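Local coordinates for ferrichrome ABC transporter substrate-binding protein (Staphylococcus pseudintermedius, PDB 5FLY) that probably binds iron-loaded ferrichrome at the cell surface and hands this siderophore to an ABC transporter for iron uptake, as a class III solute-binding protein, at residues Lys139-Asp144 with Val267-Leu272; Tyr111-Gln116 with Tyr183-Leu188. All coordinates share one frame; numbering follows the deposited sequence.

Contact 1 (Lys139-Asp144 with Val267-Leu272); sequences KQTAQD and VIRKDL
Arg269 reaches from helix 262-278 to Gln140, Thr141 and Asp144 of helix 127-152, and in Val267-Leu272 it is the residue through which the helices meet. Ile268, just before it, turns to Val181 of helix 179-185. The arginine leaves its helix with CG anti to the backbone N (chi1 -179°) and bends at chi3, so that its aliphatic part passes Thr141, whose CG2 lies 3.7 Å from Arg269 CD, before meeting the Asp144 side chain at about a right angle. Arg269 NH1 donates to Asp144 OD2 at 3.1 Å, a salt bridge made near the guanidinium plane, on the syn side of OD2 but tilted 29° out of the carboxylate plane. Gln140 CG packs over one guanidinium face, 3.6 Å above its plane, while Gln140 NE2 donates to Asp144 OD1 at 2.8 Å; that oxygen also pairs with Lys273, one turn beyond Arg269. Both carboxylate oxygens are thus engaged, which probably favours the charged form of Asp144. Leu272, closing the segment, packs on Val181 and Leu182. With segment axes 11.8 Å apart and 16° from parallel, this side-chain-bridged pair joins the long interdomain helix of the class III binding-protein fold to the C-terminal helix.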
loop_
_atom_site.group_PDB
_atom_site.type_symbol
_atom_site.label_atom_id
_atom_site.label_comp_id
_atom_site.label_asym_id
_atom_site.label_seq_id
_atom_site.Cartn_x
_atom_site.Cartn_y
_atom_site.Cartn_z
ATOM N N LYS A 139 3.565 -6.244 17.805
ATOM C CA LYS A 139 3.041 -6.258 19.169
ATOM C C LYS A 139 1.757 -5.420 19.276
ATOM O O LYS A 139 0.781 -5.836 19.901
ATOM C CB LYS A 139 4.114 -5.753 20.132
ATOM C CG LYS A 139 3.725 -5.795 21.596
ATOM C CD LYS A 139 4.859 -5.303 22.502
ATOM C CE LYS A 139 6.027 -6.280 22.547
ATOM N NZ LYS A 139 5.630 -7.635 23.059
ATOM N N GLN A 140 1.745 -4.252 18.637
ATOM C CA GLN A 140 0.571 -3.384 18.669
ATOM C C GLN A 140 -0.609 -4.036 17.953
ATOM O O GLN A 140 -1.733 -4.077 18.488
ATOM C CB GLN A 140 0.900 -2.032 18.027
ATOM C CG GLN A 140 -0.302 -1.112 17.864
ATOM C CD GLN A 140 -0.845 -0.654 19.190
ATOM O OE1 GLN A 140 -0.118 -0.062 19.989
ATOM N NE2 GLN A 140 -2.115 -0.941 19.450
ATOM N N THR A 141 -0.372 -4.540 16.742
ATOM C CA THR A 141 -1.471 -5.052 15.930
ATOM C C THR A 141 -1.972 -6.404 16.435
ATOM O O THR A 141 -3.137 -6.759 16.229
ATOM C CB THR A 141 -1.084 -5.160 14.425
ATOM O OG1 THR A 141 0.107 -5.940 14.242
ATOM C CG2 THR A 141 -0.874 -3.773 13.822
ATOM N N ALA A 142 -1.116 -7.140 17.131
ATOM C CA ALA A 142 -1.552 -8.365 17.800
ATOM C C ALA A 142 -2.617 -8.034 18.834
ATOM O O ALA A 142 -3.637 -8.716 18.920
ATOM C CB ALA A 142 -0.378 -9.077 18.449
ATOM N N GLN A 143 -2.402 -6.967 19.602
ATOM C CA GLN A 143 -3.397 -6.553 20.590
ATOM C C GLN A 143 -4.647 -6.021 19.902
ATOM O O GLN A 143 -5.766 -6.363 20.287
ATOM C CB GLN A 143 -2.822 -5.510 21.547
ATOM C CG GLN A 143 -3.751 -5.138 22.692
ATOM C CD GLN A 143 -4.156 -6.328 23.554
ATOM O OE1 GLN A 143 -3.311 -7.073 24.053
ATOM N NE2 GLN A 143 -5.460 -6.510 23.724
ATOM N N ASP A 144 -4.461 -5.201 18.872
ATOM C CA ASP A 144 -5.596 -4.716 18.099
ATOM C C ASP A 144 -6.483 -5.855 17.593
ATOM O O ASP A 144 -7.713 -5.759 17.642
ATOM C CB ASP A 144 -5.128 -3.900 16.896
ATOM C CG ASP A 144 -4.326 -2.671 17.277
ATOM O OD1 ASP A 144 -4.427 -2.187 18.428
ATOM O OD2 ASP A 144 -3.584 -2.176 16.396
ATOM N N VAL A 267 -1.581 5.421 10.355
ATOM C CA VAL A 267 -2.838 6.132 10.223
ATOM C C VAL A 267 -4.007 5.174 9.991
ATOM O O VAL A 267 -5.065 5.292 10.640
ATOM C CB VAL A 267 -2.753 7.155 9.069
ATOM C CG1 VAL A 267 -4.104 7.804 8.800
ATOM C CG2 VAL A 267 -1.725 8.219 9.420
ATOM N N ILE A 268 -3.835 4.230 9.074
ATOM C CA ILE A 268 -4.950 3.354 8.716
ATOM C C ILE A 268 -5.210 2.320 9.822
ATOM O O ILE A 268 -6.342 1.893 10.009
ATOM C CB ILE A 268 -4.731 2.631 7.362
ATOM C CG1 ILE A 268 -3.487 1.752 7.373
ATOM C CG2 ILE A 268 -4.661 3.640 6.228
ATOM C CD1 ILE A 268 -3.424 0.770 6.200
ATOM N N ARG A 269 -4.172 1.934 10.559
ATOM C CA ARG A 269 -4.342 1.017 11.677
ATOM C C ARG A 269 -5.277 1.678 12.668
ATOM O O ARG A 269 -6.245 1.081 13.130
ATOM C CB ARG A 269 -3.013 0.686 12.356
ATOM C CG ARG A 269 -3.131 -0.284 13.516
ATOM C CD ARG A 269 -1.917 -0.239 14.457
ATOM N NE ARG A 269 -1.714 1.091 15.031
ATOM C CZ ARG A 269 -2.405 1.590 16.054
ATOM N NH1 ARG A 269 -3.343 0.874 16.645
ATOM N NH2 ARG A 269 -2.160 2.821 16.478
ATOM N N LYS A 270 -4.981 2.932 12.972
ATOM C CA LYS A 270 -5.743 3.667 13.975
ATOM C C LYS A 270 -7.183 3.860 13.540
ATOM O O LYS A 270 -8.127 3.634 14.320
ATOM C CB LYS A 270 -5.085 5.022 14.245
ATOM C CG LYS A 270 -5.528 5.701 15.518
ATOM C CD LYS A 270 -4.827 7.039 15.706
ATOM C CE LYS A 270 -3.328 6.891 15.935
ATOM N NZ LYS A 270 -2.674 8.222 16.132
ATOM N N ASP A 271 -7.354 4.271 12.288
ATOM C CA ASP A 271 -8.680 4.585 11.763
ATOM C C ASP A 271 -9.521 3.318 11.663
ATOM O O ASP A 271 -10.685 3.317 12.040
ATOM C CB ASP A 271 -8.577 5.255 10.399
ATOM C CG ASP A 271 -9.930 5.712 9.869
ATOM O OD1 ASP A 271 -10.622 6.467 10.588
ATOM O OD2 ASP A 271 -10.314 5.309 8.750
ATOM N N LEU A 272 -8.930 2.241 11.156
ATOM C CA LEU A 272 -9.665 0.996 10.983
ATOM C C LEU A 272 -10.071 0.422 12.322
ATOM O O LEU A 272 -11.187 -0.049 12.485
ATOM C CB LEU A 272 -8.844 -0.035 10.212
ATOM C CG LEU A 272 -8.726 0.226 8.721
ATOM C CD1 LEU A 272 -7.725 -0.751 8.134
ATOM C CD2 LEU A 272 -10.092 0.110 8.050
#

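Contact 2 (Tyr111-Gln116 with Tyr183-Leu188); sequences YNYLEQ and YQAFGL
Tyr113 and Gln184 reach toward each other from the two segments and lie side by side in antiparallel sense, and the amide of the glutamine meets the edge of the tyrosine ring. Gln184 OE1 lies near the ring plane, 3.4 Å from Tyr113 CE1, with amide and ring planes perpendicular; no hydrogen bond crosses between the segments. At the far end of the ring, Tyr113 OH rests against the methyl of Ala185, 3.6 Å from its CB. The hydroxyl's polar partner is Trp137 of helix 127-152, with which it forms a hydrogen bond.

Further out, the tyrosine side chain is directed toward Gln184 and Ala185 by CG lying between the backbone N and carbonyl carbon (chi1 77°), and Leu114 CG packs over one face of its ring. The Gln184 amide is fixed in rotation by its nitrogen, which donates to Lys173 O and Asn174 OD1. Asn174 OD1 also accepts from Tyr113 N, so one loop residue ties both partners together.

Behind Tyr113, the start of helix 113-124 is secured by a capping box: Asn112 OD1 accepts from Glu115 N at 2.9 Å, nearly straight at 173°, and more weakly from Leu114 N, while Glu115 OE1 receives Asn112 N at 3.0 Å. In the other segment, the chain after Ala185 turns at Gly187, which has positive phi. The Tyr113 side chain is about 8 Å from the bound polyether, and the contact is an interlobe packing of a capped helix start against helix 179-185, beside the ligand cleft of the class III binding-protein fold.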
loop_
_atom_site.group_PDB
_atom_site.type_symbol
_atom_site.label_atom_id
_atom_site.label_comp_id
_atom_site.label_asym_id
_atom_site.label_seq_id
_atom_site.Cartn_x
_atom_site.Cartn_y
_atom_site.Cartn_z
ATOM N N TYR A 111 7.126 -8.707 -2.882
ATOM C CA TYR A 111 7.357 -8.380 -1.468
ATOM C C TYR A 111 6.040 -8.136 -0.737
ATOM O O TYR A 111 5.241 -7.301 -1.168
ATOM C CB TYR A 111 8.221 -7.117 -1.320
ATOM C CG TYR A 111 9.633 -7.242 -1.850
ATOM C CD1 TYR A 111 9.925 -7.023 -3.189
ATOM C CD2 TYR A 111 10.678 -7.575 -0.997
ATOM C CE1 TYR A 111 11.225 -7.141 -3.661
ATOM C CE2 TYR A 111 11.977 -7.685 -1.461
ATOM C CZ TYR A 111 12.242 -7.469 -2.793
ATOM O OH TYR A 111 13.551 -7.570 -3.242
ATOM N N ASN A 112 5.813 -8.833 0.376
ATOM C CA ASN A 112 4.711 -8.425 1.243
ATOM C C ASN A 112 5.159 -7.155 1.954
ATOM O O ASN A 112 6.316 -6.749 1.846
ATOM C CB ASN A 112 4.274 -9.535 2.220
ATOM C CG ASN A 112 5.282 -9.815 3.335
ATOM O OD1 ASN A 112 5.851 -8.914 3.946
ATOM N ND2 ASN A 112 5.480 -11.095 3.621
ATOM N N TYR A 113 4.238 -6.508 2.650
ATOM C CA TYR A 113 4.470 -5.151 3.125
ATOM C C TYR A 113 5.575 -5.048 4.170
ATOM O O TYR A 113 6.229 -4.018 4.267
ATOM C CB TYR A 113 3.156 -4.567 3.654
ATOM C CG TYR A 113 2.698 -5.026 5.015
ATOM C CD1 TYR A 113 2.244 -6.321 5.239
ATOM C CD2 TYR A 113 2.645 -4.124 6.058
ATOM C CE1 TYR A 113 1.815 -6.716 6.500
ATOM C CE2 TYR A 113 2.216 -4.499 7.302
ATOM C CZ TYR A 113 1.788 -5.789 7.521
ATOM O OH TYR A 113 1.356 -6.117 8.792
ATOM N N LEU A 114 5.794 -6.113 4.936
ATOM C CA LEU A 114 6.876 -6.125 5.920
ATOM C C LEU A 114 8.231 -6.386 5.244
ATOM O O LEU A 114 9.211 -5.688 5.519
ATOM C CB LEU A 114 6.602 -7.177 7.007
ATOM C CG LEU A 114 5.329 -6.937 7.832
ATOM C CD1 LEU A 114 5.094 -8.040 8.855
ATOM C CD2 LEU A 114 5.364 -5.607 8.538
ATOM N N GLU A 115 8.275 -7.374 4.356
ATOM C CA GLU A 115 9.456 -7.635 3.516
ATOM C C GLU A 115 9.852 -6.385 2.730
ATOM O O GLU A 115 11.016 -6.113 2.499
ATOM C CB GLU A 115 9.167 -8.785 2.540
ATOM C CG GLU A 115 8.869 -10.119 3.228
ATOM C CD GLU A 115 8.413 -11.204 2.257
ATOM O OE1 GLU A 115 7.938 -10.880 1.140
ATOM O OE2 GLU A 115 8.538 -12.399 2.618
ATOM N N GLN A 116 8.852 -5.634 2.296
ATOM C CA GLN A 116 9.101 -4.408 1.550
ATOM C C GLN A 116 9.888 -3.394 2.398
ATOM O O GLN A 116 10.861 -2.809 1.944
ATOM C CB GLN A 116 7.763 -3.825 1.089
ATOM C CG GLN A 116 7.826 -2.522 0.311
ATOM C CD GLN A 116 6.442 -2.053 -0.047
ATOM O OE1 GLN A 116 5.812 -2.607 -0.947
ATOM N NE2 GLN A 116 5.930 -1.073 0.693
ATOM N N TYR A 183 -6.095 -7.939 6.734
ATOM C CA TYR A 183 -5.926 -9.378 6.520
ATOM C C TYR A 183 -4.666 -9.962 7.154
ATOM O O TYR A 183 -4.656 -11.140 7.540
ATOM C CB TYR A 183 -5.915 -9.690 5.027
ATOM C CG TYR A 183 -7.184 -9.288 4.324
ATOM C CD1 TYR A 183 -8.400 -9.869 4.662
ATOM C CD2 TYR A 183 -7.169 -8.319 3.331
ATOM C CE1 TYR A 183 -9.584 -9.509 4.001
ATOM C CE2 TYR A 183 -8.340 -7.942 2.681
ATOM C CZ TYR A 183 -9.535 -8.544 3.022
ATOM O OH TYR A 183 -10.692 -8.172 2.363
ATOM N N GLN A 184 -3.595 -9.175 7.226
ATOM C CA GLN A 184 -2.339 -9.679 7.774
ATOM C C GLN A 184 -2.152 -9.250 9.226
ATOM O O GLN A 184 -2.020 -10.106 10.109
ATOM C CB GLN A 184 -1.149 -9.223 6.925
ATOM C CG GLN A 184 -1.249 -9.678 5.472
ATOM C CD GLN A 184 -0.043 -9.297 4.646
ATOM O OE1 GLN A 184 1.101 -9.625 4.997
ATOM N NE2 GLN A 184 -0.279 -8.562 3.553
ATOM N N ALA A 185 -2.127 -7.947 9.481
ATOM C CA ALA A 185 -1.865 -7.446 10.837
ATOM C C ALA A 185 -2.995 -7.811 11.816
ATOM O O ALA A 185 -2.715 -8.248 12.939
ATOM C CB ALA A 185 -1.652 -5.938 10.821
ATOM N N PHE A 186 -4.254 -7.616 11.412
ATOM C CA PHE A 186 -5.396 -7.920 12.286
ATOM C C PHE A 186 -5.887 -9.364 12.110
ATOM O O PHE A 186 -6.660 -9.862 12.937
ATOM C CB PHE A 186 -6.596 -6.990 12.032
ATOM C CG PHE A 186 -6.392 -5.540 12.418
ATOM C CD1 PHE A 186 -5.328 -5.126 13.197
ATOM C CD2 PHE A 186 -7.310 -4.581 11.978
ATOM C CE1 PHE A 186 -5.182 -3.766 13.528
ATOM C CE2 PHE A 186 -7.169 -3.234 12.317
ATOM C CZ PHE A 186 -6.103 -2.832 13.084
ATOM N N GLY A 187 -5.489 -10.022 11.021
ATOM C CA GLY A 187 -5.804 -11.432 10.826
ATOM C C GLY A 187 -7.266 -11.741 10.575
ATOM O O GLY A 187 -7.751 -12.836 10.889
ATOM N N LEU A 188 -7.982 -10.779 10.008
ATOM C CA LEU A 188 -9.377 -10.986 9.636
ATOM C C LEU A 188 -9.468 -11.824 8.359
ATOM O O LEU A 188 -8.556 -11.825 7.538
ATOM C CB LEU A 188 -10.083 -9.645 9.449
ATOM C CG LEU A 188 -10.128 -8.800 10.721
ATOM C CD1 LEU A 188 -10.552 -7.393 10.408
ATOM C CD2 LEU A 188 -11.099 -9.424 11.732
#

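The centres of contacts 1 and 2 lie 12 Å apart, and the two meet through packing of Ala185 and Phe186 on helices 127-152 and 262-278. Thr141 of contact 1 sets its CB 3.7 Å from Ala185 CB of contact 2, and Phe186 fits between the two helices of contact 1, its CE1 3.4 Å from Asp144 CB and its CZ 3.9 Å from Arg269 O. Trp137, the partner of Tyr113 in contact 2, also accepts from Thr141 OG1 through its carbonyl. Along the chain the segments alternate, and helix 113-124 leads into helix 127-152. Contact 2 borders the cleft that holds the polyether, where ferrichrome would probably bind; contact 1 joins the helices on which Phe186 packs.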